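Local coordinates for putative endonuclease/exonuclease/phosphatase family protein (Bacteroides thetaiotaomicron, PDB 3MPR) that probably acts as a metal-dependent nuclease of the endonuclease/exonuclease/phosphatase family, hydrolysing phosphodiester bonds in nucleic acids, at residues S11-A17 / Q50-Q56; I46-E51 / F138-H142. All blocks are in the same frame, centred on the assembly; numbering follows the deposited sequence.

Contact 1 (S11-A17 / Q50-Q56); sequences SYNLRNA and QECFLHQ
Glu51 OE1 is gripped by two donors from the loop that follows strand 5-13. The backbone N of Asn16 meets Glu51 OE1 at 2.9 Å in a nearly straight bond on the anti side, somewhat out of the carboxylate plane. Arg15 NH1 reaches the syn lone pair of Glu51 OE1 at 3.3 Å, completing a salt bridge. The arginine is shared, since its NE pairs with Asp21. The other carboxylate oxygen, Glu51 OE2, takes a hydrogen bond of 2.9 Å from Asn13 ND2, which arrives from above the carboxylate plane; the amide and carboxylate planes stand 74° apart. These three bonds would hold the rotation of a carboxylate known to bind magnesium in this protein, although no metal is bound to this chain, an arrangement consistent with the metal site of the DNase I-like fold. Asn13 has CG anti to its own N (chi1 180°), which sets Asn13 OD1 beside the following loop, where it accepts from Arg15 N at 2.8 Å and closes an Asx turn. Behind this polar cluster the backbones pair in parallel: Leu14 N donates to Gln50 O at 3.1 Å, and Gln50 N makes a weak bond to Tyr12 O. A water joins Ser11 OG to Gln50 OE1, while Gln50 NE2 bonds to Asn140 OD1 and only weakly to Ser11 OG. Farther along, Leu14 CD1 rests on Cys52 SG at 3.8 Å, and Ala17 CB packs against Gln56. The contact thus runs from the paired ends of strands 5-13 and 46-50 to the start of helix 54-63, with Trp28 of helix 28-41 against Ala17 and Gln56, and His142 of strand 135-142 beside Asn13 and Glu51.

Contact 2 (I46-E51 / F138-H142); sequences IFGTQE and FFNLH
Asn140 links strand 135-142 to strand 46-50 through both ends of its amide. Asn140 ND2 donates to Thr49 O at 2.8 Å, the acceptor lying in the amide plane although the donor is tilted 30° from the carbonyl plane. Asn140 OD1 accepts from Gln50 NE2 at 2.9 Å, here on a lone pair in the carbonyl plane, with the two amides turned 60° against each other. Thr176 OG1 also bonds to Asn140 OD1, so this buried oxygen has two partners. With CG anti to the backbone N (chi1 179°), Asn140 reaches across from one sheet to the other, and Asn140 CG lies 3.4 Å from Gly48 CA. An alanine here is likely to leave Thr49 O and Gln50 NE2 without these mates and open a gap over Gly48. Nearer the start of the strands, Ile46 CG1 sits over one face of the Phe138 ring, 3.9 Å from its centroid, a CH-pi contact. At the far end one water accepts from Glu51 N and meets His142 ND1 at the ring edge, while His142 CE1 lies 3.6 Å from Glu51 OE2. Side-chain hydrogen bonds, not backbone pairing, thus join the facing sheets of the DNase I-like beta sandwich here, so the buried amides need specific partners.

How the contacts relate
Both contacts are largely buried and share Gln50 and Glu51, and the same two side chains serve both. Contact 1 joins neighbours within one sheet and follows them out into loops, where partly exposed residues appear; contact 2 lies close to the centre of the chain, is buried throughout, and joins the facing strands of two sheets. Their chemistry follows: contact 1 combines parallel backbone pairing with charge around a carboxylate, whereas contact 2 relies on paired neutral amides and an aliphatic-aromatic CH-pi contact. The two meet directly, since Tyr12 N lies 2.9 Å from Gly48 O, probably hydrogen-bonded, and Asn13 ND2 approaches His142 CE1 at 4.1 Å.

Contact 1 (S11-A17 / Q50-Q56)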
loop_
_atom_site.group_PDB
_atom_site.type_symbol
_atom_site.label_atom_id
_atom_site.label_comp_id
_atom_site.label_asym_id
_atom_site.label_seq_id
_atom_site.Cartn_x
_atom_site.Cartn_y
_atom_site.Cartn_z
ATOM N N SER A 11 0.982 -13.162 -1.787
ATOM C CA SER A 11 1.433 -14.056 -2.836
ATOM C C SER A 11 2.041 -13.151 -3.902
ATOM O O SER A 11 1.431 -12.166 -4.313
ATOM C CB SER A 11 0.250 -14.831 -3.418
ATOM O OG SER A 11 0.694 -15.742 -4.426
ATOM N N TYR A 12 3.251 -13.457 -4.338
ATOM C CA TYR A 12 3.931 -12.560 -5.280
ATOM C C TYR A 12 4.831 -13.359 -6.196
ATOM O O TYR A 12 5.828 -13.930 -5.747
ATOM C CB TYR A 12 4.780 -11.566 -4.499
ATOM C CG TYR A 12 5.141 -10.281 -5.225
ATOM C CD1 TYR A 12 4.741 -10.045 -6.531
ATOM C CD2 TYR A 12 5.882 -9.299 -4.580
ATOM C CE1 TYR A 12 5.073 -8.857 -7.181
ATOM C CE2 TYR A 12 6.221 -8.101 -5.223
ATOM C CZ TYR A 12 5.818 -7.891 -6.519
ATOM O OH TYR A 12 6.148 -6.706 -7.150
ATOM N N ASN A 13 4.484 -13.396 -7.480
ATOM C CA ASN A 13 5.353 -14.006 -8.479
ATOM C C ASN A 13 6.445 -13.005 -8.857
ATOM O O ASN A 13 6.163 -11.967 -9.449
ATOM C CB ASN A 13 4.540 -14.407 -9.708
ATOM C CG ASN A 13 5.394 -15.041 -10.792
ATOM O OD1 ASN A 13 6.561 -14.698 -10.953
ATOM N ND2 ASN A 13 4.816 -15.977 -11.530
ATOM N N LEU A 14 7.690 -13.319 -8.508
ATOM C CA LEU A 14 8.788 -12.355 -8.607
ATOM C C LEU A 14 9.451 -12.353 -9.988
ATOM O O LEU A 14 10.329 -11.527 -10.261
ATOM C CB LEU A 14 9.823 -12.604 -7.500
ATOM C CG LEU A 14 9.280 -12.599 -6.063
ATOM C CD1 LEU A 14 10.422 -12.450 -5.064
ATOM C CD2 LEU A 14 8.258 -11.490 -5.859
ATOM N N ARG A 15 9.028 -13.281 -10.843
ATOM C CA ARG A 15 9.541 -13.399 -12.212
ATOM C C ARG A 15 10.987 -13.913 -12.272
ATOM O O ARG A 15 11.920 -13.292 -11.753
ATOM C CB ARG A 15 9.400 -12.074 -12.966
ATOM C CG ARG A 15 9.833 -12.133 -14.429
ATOM C CD ARG A 15 9.036 -13.196 -15.179
ATOM N NE ARG A 15 9.314 -13.211 -16.615
ATOM C CZ ARG A 15 9.005 -14.234 -17.403
ATOM N NH1 ARG A 15 8.427 -15.311 -16.882
ATOM N NH2 ARG A 15 9.281 -14.191 -18.700
ATOM N N ASN A 16 11.171 -15.064 -12.902
ATOM C CA ASN A 16 12.502 -15.650 -12.973
ATOM C C ASN A 16 13.483 -14.698 -13.659
ATOM O O ASN A 16 13.126 -13.986 -14.600
ATOM C CB ASN A 16 12.460 -16.998 -13.692
ATOM C CG ASN A 16 12.255 -16.853 -15.178
ATOM O OD1 ASN A 16 11.142 -16.979 -15.681
ATOM N ND2 ASN A 16 13.335 -16.576 -15.892
ATOM N N ALA A 17 14.716 -14.686 -13.177
ATOM C CA ALA A 17 15.744 -13.837 -13.764
ATOM C C ALA A 17 16.201 -14.407 -15.102
ATOM O O ALA A 17 16.658 -15.545 -15.171
ATOM C CB ALA A 17 16.912 -13.676 -12.813
ATOM N N GLN A 50 6.890 -17.038 -6.337
ATOM C CA GLN A 50 7.060 -17.998 -7.414
ATOM C C GLN A 50 8.158 -17.538 -8.376
ATOM O O GLN A 50 8.474 -16.344 -8.455
ATOM C CB GLN A 50 5.741 -18.251 -8.149
ATOM C CG GLN A 50 4.570 -18.625 -7.228
ATOM C CD GLN A 50 3.883 -17.419 -6.603
ATOM O OE1 GLN A 50 3.671 -16.394 -7.258
ATOM N NE2 GLN A 50 3.512 -17.543 -5.329
ATOM N N GLU A 51 8.745 -18.511 -9.066
ATOM C CA GLU A 51 9.708 -18.305 -10.155
ATOM C C GLU A 51 11.157 -18.010 -9.788
ATOM O O GLU A 51 11.989 -17.858 -10.676
ATOM C CB GLU A 51 9.213 -17.265 -11.163
ATOM C CG GLU A 51 8.000 -17.716 -11.945
ATOM C CD GLU A 51 7.774 -16.925 -13.227
ATOM O OE1 GLU A 51 8.760 -16.419 -13.820
ATOM O OE2 GLU A 51 6.604 -16.841 -13.659
ATOM N N CYS A 52 11.480 -17.920 -8.507
ATOM C CA CYS A 52 12.852 -17.569 -8.148
ATOM C C CYS A 52 13.837 -18.721 -8.323
ATOM O O CYS A 52 13.613 -19.815 -7.828
ATOM C CB CYS A 52 12.924 -17.110 -6.699
ATOM S SG CYS A 52 12.231 -15.467 -6.437
ATOM N N PHE A 53 14.950 -18.448 -8.986
ATOM C CA PHE A 53 16.076 -19.357 -8.932
ATOM C C PHE A 53 16.776 -19.106 -7.606
ATOM O O PHE A 53 16.527 -18.099 -6.951
ATOM C CB PHE A 53 17.018 -19.117 -10.116
ATOM C CG PHE A 53 16.436 -19.504 -11.439
ATOM C CD1 PHE A 53 16.211 -20.832 -11.746
ATOM C CD2 PHE A 53 16.142 -18.542 -12.390
ATOM C CE1 PHE A 53 15.682 -21.197 -12.967
ATOM C CE2 PHE A 53 15.608 -18.899 -13.612
ATOM C CZ PHE A 53 15.378 -20.230 -13.902
ATOM N N LEU A 54 17.647 -20.015 -7.188
ATOM C CA LEU A 54 18.273 -19.862 -5.885
ATOM C C LEU A 54 19.007 -18.527 -5.743
ATOM O O LEU A 54 18.981 -17.918 -4.681
ATOM C CB LEU A 54 19.229 -21.031 -5.598
ATOM C CG LEU A 54 19.998 -20.976 -4.274
ATOM C CD1 LEU A 54 19.051 -20.940 -3.083
ATOM C CD2 LEU A 54 20.972 -22.152 -4.155
ATOM N N HIS A 55 19.674 -18.067 -6.797
ATOM C CA HIS A 55 20.409 -16.815 -6.671
ATOM C C HIS A 55 19.480 -15.639 -6.357
ATOM O O HIS A 55 19.840 -14.750 -5.587
ATOM C CB HIS A 55 21.319 -16.539 -7.877
ATOM C CG HIS A 55 20.602 -16.101 -9.118
ATOM N ND1 HIS A 55 20.125 -16.989 -10.057
ATOM C CD2 HIS A 55 20.348 -14.866 -9.608
ATOM C CE1 HIS A 55 19.580 -16.322 -11.058
ATOM N NE2 HIS A 55 19.703 -15.029 -10.810
ATOM N N GLN A 56 18.281 -15.662 -6.931
ATOM C CA GLN A 56 17.274 -14.642 -6.648
ATOM C C GLN A 56 16.779 -14.710 -5.199
ATOM O O GLN A 56 16.492 -13.682 -4.579
ATOM C CB GLN A 56 16.088 -14.819 -7.591
ATOM C CG GLN A 56 16.409 -14.576 -9.053
ATOM C CD GLN A 56 15.192 -14.758 -9.913
ATOM O OE1 GLN A 56 14.341 -13.870 -9.997
ATOM N NE2 GLN A 56 15.081 -15.918 -10.536
HETATM O O HOH W 1 1.390 -14.922 -6.891
#

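Contact 2 (I46-E51 / F138-H142)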
loop_
_atom_site.group_PDB
_atom_site.type_symbol
_atom_site.label_atom_id
_atom_site.label_comp_id
_atom_site.label_asym_id
_atom_site.label_seq_id
_atom_site.Cartn_x
_atom_site.Cartn_y
_atom_site.Cartn_z
ATOM N N ILE A 46 4.374 -12.995 6.171
ATOM C CA ILE A 46 4.748 -14.226 5.515
ATOM C C ILE A 46 4.171 -14.211 4.112
ATOM O O ILE A 46 3.029 -13.820 3.911
ATOM C CB ILE A 46 4.257 -15.443 6.328
ATOM C CG1 ILE A 46 4.506 -16.749 5.570
ATOM C CG2 ILE A 46 2.804 -15.292 6.696
ATOM C CD1 ILE A 46 4.560 -17.939 6.494
ATOM N N PHE A 47 4.967 -14.603 3.127
ATOM C CA PHE A 47 4.475 -14.564 1.757
ATOM C C PHE A 47 5.046 -15.679 0.894
ATOM O O PHE A 47 6.176 -16.090 1.094
ATOM C CB PHE A 47 4.700 -13.182 1.107
ATOM C CG PHE A 47 6.150 -12.727 1.049
ATOM C CD1 PHE A 47 6.788 -12.221 2.167
ATOM C CD2 PHE A 47 6.839 -12.730 -0.155
ATOM C CE1 PHE A 47 8.101 -11.774 2.088
ATOM C CE2 PHE A 47 8.143 -12.291 -0.241
ATOM C CZ PHE A 47 8.777 -11.800 0.889
ATOM N N GLY A 48 4.229 -16.162 -0.039
ATOM C CA GLY A 48 4.637 -17.142 -1.016
ATOM C C GLY A 48 5.163 -16.412 -2.230
ATOM O O GLY A 48 4.606 -15.393 -2.652
ATOM N N THR A 49 6.266 -16.908 -2.767
ATOM C CA THR A 49 6.827 -16.370 -3.999
ATOM C C THR A 49 6.850 -17.447 -5.076
ATOM O O THR A 49 6.849 -18.636 -4.771
ATOM C CB THR A 49 8.265 -15.877 -3.789
ATOM O OG1 THR A 49 9.116 -16.990 -3.459
ATOM C CG2 THR A 49 8.316 -14.820 -2.682
ATOM N N GLN A 50 6.890 -17.038 -6.337
ATOM C CA GLN A 50 7.060 -17.998 -7.414
ATOM C C GLN A 50 8.158 -17.538 -8.376
ATOM O O GLN A 50 8.474 -16.344 -8.455
ATOM C CB GLN A 50 5.741 -18.251 -8.149
ATOM C CG GLN A 50 4.570 -18.625 -7.228
ATOM C CD GLN A 50 3.883 -17.419 -6.603
ATOM O OE1 GLN A 50 3.671 -16.394 -7.258
ATOM N NE2 GLN A 50 3.512 -17.543 -5.329
ATOM N N GLU A 51 8.745 -18.511 -9.066
ATOM C CA GLU A 51 9.708 -18.305 -10.155
ATOM C C GLU A 51 11.157 -18.010 -9.788
ATOM O O GLU A 51 11.989 -17.858 -10.676
ATOM C CB GLU A 51 9.213 -17.265 -11.163
ATOM C CG GLU A 51 8.000 -17.716 -11.945
ATOM C CD GLU A 51 7.774 -16.925 -13.227
ATOM O OE1 GLU A 51 8.760 -16.419 -13.820
ATOM O OE2 GLU A 51 6.604 -16.841 -13.659
ATOM N N PHE A 138 0.959 -23.166 5.869
ATOM C CA PHE A 138 1.043 -22.213 4.758
ATOM C C PHE A 138 1.605 -22.963 3.552
ATOM O O PHE A 138 2.722 -23.470 3.615
ATOM C CB PHE A 138 1.989 -21.074 5.152
ATOM C CG PHE A 138 1.914 -19.865 4.257
ATOM C CD1 PHE A 138 2.514 -19.868 3.005
ATOM C CD2 PHE A 138 1.308 -18.701 4.699
ATOM C CE1 PHE A 138 2.461 -18.744 2.188
ATOM C CE2 PHE A 138 1.257 -17.571 3.885
ATOM C CZ PHE A 138 1.826 -17.595 2.633
ATOM N N PHE A 139 0.830 -23.038 2.466
ATOM C CA PHE A 139 1.242 -23.727 1.245
ATOM C C PHE A 139 1.454 -22.712 0.142
ATOM O O PHE A 139 0.742 -21.716 0.094
ATOM C CB PHE A 139 0.127 -24.660 0.767
ATOM C CG PHE A 139 -0.121 -25.838 1.665
ATOM C CD1 PHE A 139 -0.930 -25.724 2.774
ATOM C CD2 PHE A 139 0.439 -27.072 1.372
ATOM C CE1 PHE A 139 -1.167 -26.829 3.592
ATOM C CE2 PHE A 139 0.204 -28.170 2.177
ATOM C CZ PHE A 139 -0.597 -28.047 3.282
ATOM N N ASN A 140 2.378 -22.993 -0.776
ATOM C CA ASN A 140 2.649 -22.089 -1.886
ATOM C C ASN A 140 3.027 -22.898 -3.124
ATOM O O ASN A 140 3.771 -23.866 -3.020
ATOM C CB ASN A 140 3.769 -21.130 -1.483
ATOM C CG ASN A 140 4.142 -20.167 -2.579
ATOM O OD1 ASN A 140 3.278 -19.540 -3.197
ATOM N ND2 ASN A 140 5.446 -20.033 -2.824
ATOM N N LEU A 141 2.508 -22.519 -4.290
ATOM C CA LEU A 141 2.761 -23.303 -5.497
ATOM C C LEU A 141 2.700 -22.452 -6.760
ATOM O O LEU A 141 2.349 -21.274 -6.723
ATOM C CB LEU A 141 1.769 -24.481 -5.608
ATOM C CG LEU A 141 0.258 -24.182 -5.654
ATOM C CD1 LEU A 141 -0.178 -23.620 -7.012
ATOM C CD2 LEU A 141 -0.536 -25.439 -5.357
ATOM N N HIS A 142 3.043 -23.080 -7.875
ATOM C CA HIS A 142 2.961 -22.469 -9.189
ATOM C C HIS A 142 2.500 -23.571 -10.131
ATOM O O HIS A 142 3.226 -24.536 -10.361
ATOM C CB HIS A 142 4.336 -21.939 -9.611
ATOM C CG HIS A 142 4.321 -21.190 -10.906
ATOM N ND1 HIS A 142 5.414 -20.495 -11.377
ATOM C CD2 HIS A 142 3.341 -21.020 -11.827
ATOM C CE1 HIS A 142 5.110 -19.933 -12.536
ATOM N NE2 HIS A 142 3.860 -20.241 -12.833
HETATM O O HOH W 2 7.828 -21.040 -10.014
#